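Local coordinates for ABM domain-containing protein (PDB 3E8O) that is of unknown function but is probably a small monooxygenase related to those of antibiotic biosynthesis, at residues Leu54-Ser59 against Phe68-His73. Sequence-based numbering, arbitrary orientation.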
loop_
_atom_site.group_PDB
_atom_site.type_symbol
_atom_site.label_atom_id
_atom_site.label_comp_id
_atom_site.label_asym_id
_atom_site.label_seq_id
_atom_site.Cartn_x
_atom_site.Cartn_y
_atom_site.Cartn_z
ATOM N N LEU A 54 -7.698 1.518 11.656
ATOM C CA LEU A 54 -8.146 2.681 10.878
ATOM C C LEU A 54 -8.110 2.423 9.375
ATOM O O LEU A 54 -8.828 3.036 8.617
ATOM C CB LEU A 54 -7.319 3.892 11.222
ATOM C CG LEU A 54 -7.296 4.315 12.696
ATOM C CD1 LEU A 54 -6.284 5.397 12.987
ATOM C CD2 LEU A 54 -8.726 4.701 13.147
ATOM N N LEU A 55 -7.283 1.483 8.970
ATOM C CA LEU A 55 -7.144 1.125 7.552
ATOM C C LEU A 55 -6.512 -0.254 7.458
ATOM O O LEU A 55 -5.567 -0.561 8.172
ATOM C CB LEU A 55 -6.219 2.092 6.823
ATOM C CG LEU A 55 -6.136 1.924 5.298
ATOM C CD1 LEU A 55 -7.442 2.308 4.608
ATOM C CD2 LEU A 55 -4.966 2.749 4.771
ATOM N N TYR A 56 -7.031 -1.072 6.573
ATOM C CA TYR A 56 -6.420 -2.385 6.258
ATOM C C TYR A 56 -6.764 -2.714 4.819
ATOM O O TYR A 56 -7.895 -3.018 4.486
ATOM C CB TYR A 56 -6.919 -3.474 7.204
ATOM C CG TYR A 56 -6.050 -4.708 7.219
ATOM C CD1 TYR A 56 -6.117 -5.636 6.227
ATOM C CD2 TYR A 56 -5.230 -4.990 8.296
ATOM C CE1 TYR A 56 -5.329 -6.769 6.244
ATOM C CE2 TYR A 56 -4.467 -6.116 8.336
ATOM C CZ TYR A 56 -4.518 -7.024 7.314
ATOM O OH TYR A 56 -3.777 -8.181 7.271
ATOM N N LEU A 57 -5.771 -2.585 3.967
ATOM C CA LEU A 57 -5.896 -2.840 2.542
ATOM C C LEU A 57 -4.930 -3.935 2.095
ATOM O O LEU A 57 -3.774 -4.003 2.511
ATOM C CB LEU A 57 -5.544 -1.583 1.731
ATOM C CG LEU A 57 -6.360 -0.339 1.958
ATOM C CD1 LEU A 57 -5.733 0.863 1.217
ATOM C CD2 LEU A 57 -7.793 -0.555 1.559
ATOM N N VAL A 58 -5.454 -4.802 1.241
ATOM C CA VAL A 58 -4.673 -5.845 0.631
ATOM C C VAL A 58 -4.716 -5.615 -0.876
ATOM O O VAL A 58 -5.786 -5.364 -1.446
ATOM C CB VAL A 58 -5.146 -7.242 1.015
ATOM C CG1 VAL A 58 -4.888 -7.508 2.510
ATOM C CG2 VAL A 58 -6.682 -7.556 0.676
ATOM N N SER A 59 -3.550 -5.603 -1.512
ATOM C CA SER A 59 -3.454 -5.197 -2.932
ATOM C C SER A 59 -2.403 -5.999 -3.660
ATOM O O SER A 59 -1.540 -6.619 -3.056
ATOM C CB SER A 59 -3.207 -3.672 -3.025
ATOM O OG SER A 59 -1.957 -3.292 -2.438
ATOM N N PHE A 68 2.069 -9.159 -3.468
ATOM C CA PHE A 68 1.002 -8.480 -2.730
ATOM C C PHE A 68 1.559 -7.590 -1.646
ATOM O O PHE A 68 2.686 -7.743 -1.166
ATOM C CB PHE A 68 0.054 -9.532 -2.117
ATOM C CG PHE A 68 -0.546 -10.476 -3.141
ATOM C CD1 PHE A 68 -1.620 -10.100 -3.909
ATOM C CD2 PHE A 68 0.034 -11.719 -3.399
ATOM C CE1 PHE A 68 -2.122 -10.908 -4.878
ATOM C CE2 PHE A 68 -0.473 -12.528 -4.379
ATOM C CZ PHE A 68 -1.549 -12.122 -5.117
ATOM N N LEU A 69 0.707 -6.631 -1.303
ATOM C CA LEU A 69 0.977 -5.636 -0.282
ATOM C C LEU A 69 -0.150 -5.641 0.750
ATOM O O LEU A 69 -1.327 -5.772 0.399
ATOM C CB LEU A 69 1.095 -4.236 -0.937
ATOM C CG LEU A 69 1.462 -2.976 -0.139
ATOM C CD1 LEU A 69 2.872 -3.053 0.462
ATOM C CD2 LEU A 69 1.340 -1.706 -1.033
ATOM N N ILE A 70 0.232 -5.460 2.002
ATOM C CA ILE A 70 -0.676 -5.319 3.115
ATOM C C ILE A 70 -0.367 -3.953 3.732
ATOM O O ILE A 70 0.737 -3.714 4.250
ATOM C CB ILE A 70 -0.566 -6.420 4.182
ATOM C CG1 ILE A 70 -0.625 -7.840 3.603
ATOM C CG2 ILE A 70 -1.634 -6.222 5.229
ATOM C CD1 ILE A 70 -0.439 -8.945 4.611
ATOM N N THR A 71 -1.344 -3.055 3.685
ATOM C CA THR A 71 -1.234 -1.676 4.157
ATOM C C THR A 71 -2.168 -1.484 5.334
ATOM O O THR A 71 -3.362 -1.714 5.222
ATOM C CB THR A 71 -1.583 -0.716 3.028
ATOM O OG1 THR A 71 -0.739 -0.991 1.913
ATOM C CG2 THR A 71 -1.489 0.760 3.444
ATOM N N GLU A 72 -1.604 -1.089 6.476
ATOM C CA GLU A 72 -2.436 -0.950 7.675
ATOM C C GLU A 72 -2.140 0.337 8.410
ATOM O O GLU A 72 -1.003 0.735 8.510
ATOM C CB GLU A 72 -2.187 -2.116 8.684
ATOM C CG GLU A 72 -2.004 -3.481 8.072
ATOM C CD GLU A 72 -1.601 -4.586 9.008
ATOM O OE1 GLU A 72 -1.981 -4.535 10.204
ATOM O OE2 GLU A 72 -0.939 -5.556 8.530
ATOM N N HIS A 73 -3.195 0.936 8.952
ATOM C CA HIS A 73 -3.071 2.075 9.866
ATOM C C HIS A 73 -3.784 1.716 11.152
ATOM O O HIS A 73 -4.925 1.288 11.133
ATOM C CB HIS A 73 -3.694 3.365 9.312
ATOM C CG HIS A 73 -3.047 3.879 8.082
ATOM N ND1 HIS A 73 -3.548 4.979 7.423
ATOM C CD2 HIS A 73 -1.975 3.449 7.368
ATOM C CE1 HIS A 73 -2.781 5.223 6.371
ATOM N NE2 HIS A 73 -1.831 4.306 6.307
HETATM O O HOH W 1 -2.151 -2.751 0.297
#
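Leu55 and His73 run next to each other on the hairpin face they share with Leu57, Ser59, Leu69 and Thr71. Leu55 CG lies anti to its backbone N (chi1 -173°), and from there CD2 reaches over the centre of the imidazole, 3.7 Å from the His73 ring centroid, a CH-pi contact. On the other face, towards helix 33-47, Tyr56 runs beside Glu72 and Ile70. Tyr56 CE2 comes within 3.3 Å of Glu72 CD, with ring and carboxylate planes 41° apart. Ile70 CG2 approaches the hydroxyl end of the ring, 3.5 Å from Tyr56 OH.

Paired backbone bonds join Leu57 with Thr71 and Ser59 with Leu69; Leu57 N to Thr71 O is 2.9 Å and nearly straight at 171°. His73 O accepts Leu54 N at 2.8 Å and Leu55 N at 3.2 Å. Leu54 and Leu55 both face His73, a classic beta bulge, and His73 N returns a bond to Leu55 O.

A water bridges Ser59 OG and Thr71 OG1, 2.8 Å from each, and gives a weak bond to Leu57 O. Ser59 OG hydrogen-bonds Ser59 OG of the second subunit, where the sheet continues across the interface. Trp74 NE1 hydrogen-bonds Glu72 OE1.

Tyr56 OH hydrogen-bonds a bound molecule of unknown identity, probably from the crystallisation liquor, which also comes close to Glu72 OE2. The two faces thus differ: one carries dimer contacts, while the other sets a phenol and a carboxylate together beside this molecule, which may mark a pocket.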